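PDB 7A3W: NAD(P)-dependent oxidoreductase from Pseudomonas putida, which is an NADPH-binding imine reductase that probably catalyses reductive amination and the conjugate reduction of unsaturated substrates. Local coordinates for residues 60-65 with 92-97; 148-153 with 163-168. One frame throughout, in Å; residues are numbered along the deposited sequence.

Overall arrangement
Contacts 1 and 2 both lie in the N-terminal, Rossmann-type NAD-binding domain, their centres about 17 Å apart, and each ties a helix to a strand of the same sheet. Both are partly buried and similar in size, 195 and 202 Å². Contact 1 is polar: one lysine before strand 95-98 reaches the backbone oxygens of segment 60-65, beside a buried isoleucine. Contact 2 is aromatic, with the buried Y149 inside, F165 partly exposed and H150 at the surface, where helix 146-157 meets strand 164-165, outermost within this chain. They touch where T95, on the other side of its strand from contact 1, packs on A148 and H152.

Contact 1 of 2, residues 60-65 with 92-97; sequences EAINAS and SGKTIV
The flat groups that K94 meets are peptide carbonyls: its NZ stands above the plane of the N63 carbonyl, 58° out of it, and above that of S65, 52° out, rather than on a lone pair of either oxygen. The side-chain amide of N63 only borders the lysine, its OD1 4.3 Å from K94 CE, without a bond. K94 NZ donates to N63 O at 3.2 Å almost side-on (101° at the oxygen) and to S65 O at 3.0 Å at a more open angle. A third bond, from K94 NZ to I62 O at 3.1 Å, is weak. The lysine leaves its backbone toward segment 60-65 and stays extended as far as CE; the bend at chi4 then turns NZ in among the three oxygens. Its methylenes pack too: I62 CG2 rests 4.0 Å from K94 CD, and the two side chains cross at about a right angle. The positive charge thus faces carbonyls from late in helix 58-64 and just after it, where the helix dipole would probably add to the attraction. A leucine in place of K94 would probably leave the oxygens of I62, N63 and S65 without their common donor and the helix less firmly tied to the strand. S65 turns its own hydroxyl to S12 and S10. Beyond it strand 67-70 pairs with strand 95-98 through backbone bonds of T95 to N66 and I68. Helix 58-64 links strand 53-54 to strand 67-70 on the far side of strand 10-14, the crossover that, with strand order 3-2-1-4-5, marks the Rossmann fold.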
loop_
_atom_site.group_PDB
_atom_site.type_symbol
_atom_site.label_atom_id
_atom_site.label_comp_id
_atom_site.label_asym_id
_atom_site.label_seq_id
_atom_site.Cartn_x
_atom_site.Cartn_y
_atom_site.Cartn_z
ATOM N N GLU B 60 6.609 34.821 22.926
ATOM C CA GLU B 60 5.786 35.901 22.302
ATOM C C GLU B 60 4.789 35.280 21.310
ATOM O O GLU B 60 3.631 35.779 21.198
ATOM C CB GLU B 60 6.688 36.933 21.616
ATOM C CG GLU B 60 7.585 37.701 22.585
ATOM C CD GLU B 60 8.795 38.392 21.965
ATOM O OE1 GLU B 60 9.022 38.224 20.736
ATOM O OE2 GLU B 60 9.514 39.104 22.705
ATOM N N ALA B 61 5.197 34.239 20.585
ATOM C CA ALA B 61 4.294 33.540 19.648
ATOM C C ALA B 61 3.144 32.925 20.462
ATOM O O ALA B 61 1.961 33.037 20.064
ATOM C CB ALA B 61 5.051 32.519 18.812
ATOM N N ILE B 62 3.466 32.298 21.588
ATOM C CA ILE B 62 2.433 31.694 22.489
ATOM C C ILE B 62 1.502 32.794 23.007
ATOM O O ILE B 62 0.254 32.602 22.957
ATOM C CB ILE B 62 3.113 30.891 23.613
ATOM C CG1 ILE B 62 3.803 29.660 23.026
ATOM C CG2 ILE B 62 2.108 30.560 24.706
ATOM C CD1 ILE B 62 4.847 28.997 23.910
ATOM N N ASN B 63 2.064 33.936 23.418
ATOM C CA ASN B 63 1.279 35.051 24.014
ATOM C C ASN B 63 0.329 35.649 22.979
ATOM O O ASN B 63 -0.778 36.124 23.374
ATOM C CB ASN B 63 2.210 36.076 24.650
ATOM C CG ASN B 63 2.769 35.570 25.960
ATOM O OD1 ASN B 63 2.139 34.747 26.624
ATOM N ND2 ASN B 63 3.929 36.075 26.351
ATOM N N ALA B 64 0.662 35.550 21.692
ATOM C CA ALA B 64 -0.024 36.312 20.624
ATOM C C ALA B 64 -1.407 35.726 20.306
ATOM O O ALA B 64 -2.240 36.451 19.745
ATOM C CB ALA B 64 0.852 36.325 19.400
ATOM N N SER B 65 -1.649 34.444 20.589
ATOM C CA SER B 65 -2.836 33.713 20.070
ATOM C C SER B 65 -3.424 32.788 21.137
ATOM O O SER B 65 -2.679 32.349 22.039
ATOM C CB SER B 65 -2.476 32.934 18.813
ATOM O OG SER B 65 -1.807 33.759 17.885
ATOM N N SER B 92 -3.610 29.980 30.218
ATOM C CA SER B 92 -5.082 29.970 30.407
ATOM C C SER B 92 -5.766 30.410 29.106
ATOM O O SER B 92 -5.370 31.448 28.545
ATOM C CB SER B 92 -5.501 30.840 31.574
ATOM O OG SER B 92 -6.888 31.133 31.511
ATOM N N GLY B 93 -6.746 29.629 28.641
ATOM C CA GLY B 93 -7.569 29.960 27.467
ATOM C C GLY B 93 -6.880 29.593 26.158
ATOM O O GLY B 93 -7.468 29.837 25.093
ATOM N N LYS B 94 -5.662 29.054 26.204
ATOM C CA LYS B 94 -4.866 28.779 24.982
ATOM C C LYS B 94 -4.846 27.275 24.708
ATOM O O LYS B 94 -4.627 26.481 25.657
ATOM C CB LYS B 94 -3.429 29.280 25.109
ATOM C CG LYS B 94 -3.236 30.765 25.344
ATOM C CD LYS B 94 -1.762 31.144 25.369
ATOM C CE LYS B 94 -1.473 32.590 25.684
ATOM N NZ LYS B 94 -2.141 33.519 24.736
ATOM N N THR B 95 -4.990 26.897 23.443
ATOM C CA THR B 95 -4.949 25.494 22.985
ATOM C C THR B 95 -3.643 25.296 22.229
ATOM O O THR B 95 -3.412 25.991 21.235
ATOM C CB THR B 95 -6.157 25.130 22.128
ATOM O OG1 THR B 95 -7.274 25.249 23.003
ATOM C CG2 THR B 95 -6.095 23.741 21.541
ATOM N N ILE B 96 -2.813 24.413 22.745
ATOM C CA ILE B 96 -1.600 23.936 22.039
ATOM C C ILE B 96 -1.980 22.695 21.224
ATOM O O ILE B 96 -2.470 21.743 21.810
ATOM C CB ILE B 96 -0.500 23.625 23.062
ATOM C CG1 ILE B 96 -0.043 24.896 23.773
ATOM C CG2 ILE B 96 0.649 22.894 22.402
ATOM C CD1 ILE B 96 0.964 25.670 23.001
ATOM N N VAL B 97 -1.716 22.718 19.918
ATOM C CA VAL B 97 -1.921 21.585 18.980
ATOM C C VAL B 97 -0.551 21.190 18.449
ATOM O O VAL B 97 0.025 21.938 17.684
ATOM C CB VAL B 97 -2.874 21.925 17.832
ATOM C CG1 VAL B 97 -3.120 20.707 16.962
ATOM C CG2 VAL B 97 -4.196 22.457 18.359
#

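Contact 2 of 2, residues 148-153 with 163-168; sequences AYHAHE and PKFLGA
Y149 and F165 bring the backbones of helix 146-157 and strand 164-165 nearest each other in these segments, their CA atoms 8.2 Å apart, and both side chains set out toward the opposite segment. The Y149 and F165 rings are almost parallel, with planes at 17°, but centroids 5.1 Å apart show that they barely overlap. Sliding past each other in opposite directions, the side chains still touch broadly: Y149 CB, CG, CD2 and CE2 lie along F165 CB, CD1 and CE1, the nearest pair being Y149 CD2 and F165 CD1, 3.7 Å. With CG anti to its backbone N (chi1 174°), the tyrosine carries its ring across to the strand, and its far end reaches P163. There Y149 OH packs 3.4 Å from P163 CB, the two side chains crossing at about a right angle. H150 adds a third ring, turning an edge toward the face of F165 with the planes at 61° and the centroids 5.5 Å apart. On the opposite face of F165, G167 N sits 3.7 Å above the plane, so the phenyl ring lies between imidazole and backbone. Y149 CD2 sits over the centre of one H150 face, and a weak bond from H150 ND1 to E153 OE2, 3.5 Å, ties the imidazole to its own helix. This aromatic cluster joins the helix and second strand of a beta-alpha-beta unit whose first strand, 140-144, supplies Y142 to Y149, P163 and F165. A148 and H152 of the helix pack on T95 of strand 95-98, while L166 packs on L211 of the second subunit.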
loop_
_atom_site.group_PDB
_atom_site.type_symbol
_atom_site.label_atom_id
_atom_site.label_comp_id
_atom_site.label_asym_id
_atom_site.label_seq_id
_atom_site.Cartn_x
_atom_site.Cartn_y
_atom_site.Cartn_z
ATOM N N ALA B 148 -11.525 21.882 23.784
ATOM C CA ALA B 148 -10.493 22.707 23.124
ATOM C C ALA B 148 -10.468 22.399 21.622
ATOM O O ALA B 148 -10.561 23.326 20.801
ATOM C CB ALA B 148 -9.147 22.444 23.767
ATOM N N TYR B 149 -10.423 21.123 21.254
ATOM C CA TYR B 149 -10.456 20.731 19.823
ATOM C C TYR B 149 -11.715 21.299 19.164
ATOM O O TYR B 149 -11.636 21.981 18.127
ATOM C CB TYR B 149 -10.392 19.220 19.631
ATOM C CG TYR B 149 -10.583 18.876 18.179
ATOM C CD1 TYR B 149 -9.570 19.137 17.263
ATOM C CD2 TYR B 149 -11.791 18.372 17.709
ATOM C CE1 TYR B 149 -9.748 18.919 15.902
ATOM C CE2 TYR B 149 -11.961 18.094 16.361
ATOM C CZ TYR B 149 -10.954 18.390 15.456
ATOM O OH TYR B 149 -11.118 18.128 14.131
ATOM N N HIS B 150 -12.872 21.021 19.741
ATOM C CA HIS B 150 -14.153 21.446 19.120
ATOM C C HIS B 150 -14.207 22.972 19.029
ATOM O O HIS B 150 -14.691 23.481 17.999
ATOM C CB HIS B 150 -15.348 20.752 19.792
ATOM C CG HIS B 150 -15.380 19.291 19.491
ATOM N ND1 HIS B 150 -15.818 18.788 18.288
ATOM C CD2 HIS B 150 -14.973 18.220 20.210
ATOM C CE1 HIS B 150 -15.701 17.472 18.293
ATOM N NE2 HIS B 150 -15.179 17.096 19.457
ATOM N N ALA B 151 -13.717 23.695 20.034
ATOM C CA ALA B 151 -13.646 25.179 20.006
ATOM C C ALA B 151 -12.845 25.645 18.771
ATOM O O ALA B 151 -13.243 26.640 18.112
ATOM C CB ALA B 151 -13.084 25.690 21.296
ATOM N N HIS B 152 -11.764 24.945 18.412
ATOM C CA HIS B 152 -10.864 25.351 17.295
ATOM C C HIS B 152 -11.095 24.526 16.026
ATOM O O HIS B 152 -10.337 24.700 15.071
ATOM C CB HIS B 152 -9.418 25.315 17.797
ATOM C CG HIS B 152 -9.183 26.313 18.868
ATOM N ND1 HIS B 152 -9.140 27.666 18.601
ATOM C CD2 HIS B 152 -9.010 26.175 20.203
ATOM C CE1 HIS B 152 -8.937 28.309 19.736
ATOM N NE2 HIS B 152 -8.838 27.420 20.725
ATOM N N GLU B 153 -12.111 23.660 16.002
ATOM C CA GLU B 153 -12.305 22.679 14.904
ATOM C C GLU B 153 -12.407 23.423 13.570
ATOM O O GLU B 153 -11.781 22.961 12.611
ATOM C CB GLU B 153 -13.533 21.812 15.178
ATOM C CG GLU B 153 -13.853 20.812 14.086
ATOM C CD GLU B 153 -15.044 19.933 14.416
ATOM O OE1 GLU B 153 -15.086 18.801 13.911
ATOM O OE2 GLU B 153 -15.899 20.374 15.204
ATOM N N PRO B 163 -10.711 16.063 8.964
ATOM C CA PRO B 163 -10.020 15.738 10.210
ATOM C C PRO B 163 -10.717 14.572 10.915
ATOM O O PRO B 163 -11.909 14.330 10.678
ATOM C CB PRO B 163 -10.191 17.020 11.015
ATOM C CG PRO B 163 -11.565 17.508 10.591
ATOM C CD PRO B 163 -11.548 17.278 9.096
ATOM N N LYS B 164 -9.975 13.867 11.754
ATOM C CA LYS B 164 -10.522 12.776 12.590
ATOM C C LYS B 164 -10.153 13.055 14.043
ATOM O O LYS B 164 -8.961 13.138 14.363
ATOM C CB LYS B 164 -9.969 11.412 12.160
ATOM C CG LYS B 164 -10.098 11.086 10.675
ATOM C CD LYS B 164 -11.514 10.838 10.170
ATOM C CE LYS B 164 -11.609 10.887 8.654
ATOM N NZ LYS B 164 -13.023 10.878 8.210
ATOM N N PHE B 165 -11.140 13.201 14.909
ATOM C CA PHE B 165 -10.900 13.288 16.367
ATOM C C PHE B 165 -10.966 11.868 16.922
ATOM O O PHE B 165 -12.046 11.278 16.893
ATOM C CB PHE B 165 -11.858 14.272 17.024
ATOM C CG PHE B 165 -11.596 14.425 18.499
ATOM C CD1 PHE B 165 -10.518 15.165 18.956
ATOM C CD2 PHE B 165 -12.403 13.793 19.424
ATOM C CE1 PHE B 165 -10.263 15.297 20.315
ATOM C CE2 PHE B 165 -12.152 13.923 20.783
ATOM C CZ PHE B 165 -11.086 14.674 21.224
ATOM N N LEU B 166 -9.839 11.337 17.400
ATOM C CA LEU B 166 -9.673 9.913 17.811
ATOM C C LEU B 166 -10.020 9.702 19.286
ATOM O O LEU B 166 -10.024 8.522 19.709
ATOM C CB LEU B 166 -8.225 9.479 17.576
ATOM C CG LEU B 166 -7.769 9.537 16.112
ATOM C CD1 LEU B 166 -6.339 9.028 15.985
ATOM C CD2 LEU B 166 -8.701 8.755 15.211
ATOM N N GLY B 167 -10.286 10.766 20.042
ATOM C CA GLY B 167 -10.701 10.632 21.450
ATOM C C GLY B 167 -9.970 11.597 22.349
ATOM O O GLY B 167 -9.047 12.316 21.881
ATOM N N ALA B 168 -10.380 11.626 23.614
ATOM C CA ALA B 168 -9.979 12.639 24.612
ATOM C C ALA B 168 -8.584 12.349 25.166
ATOM O O ALA B 168 -8.018 13.252 25.742
ATOM C CB ALA B 168 -10.996 12.680 25.719
#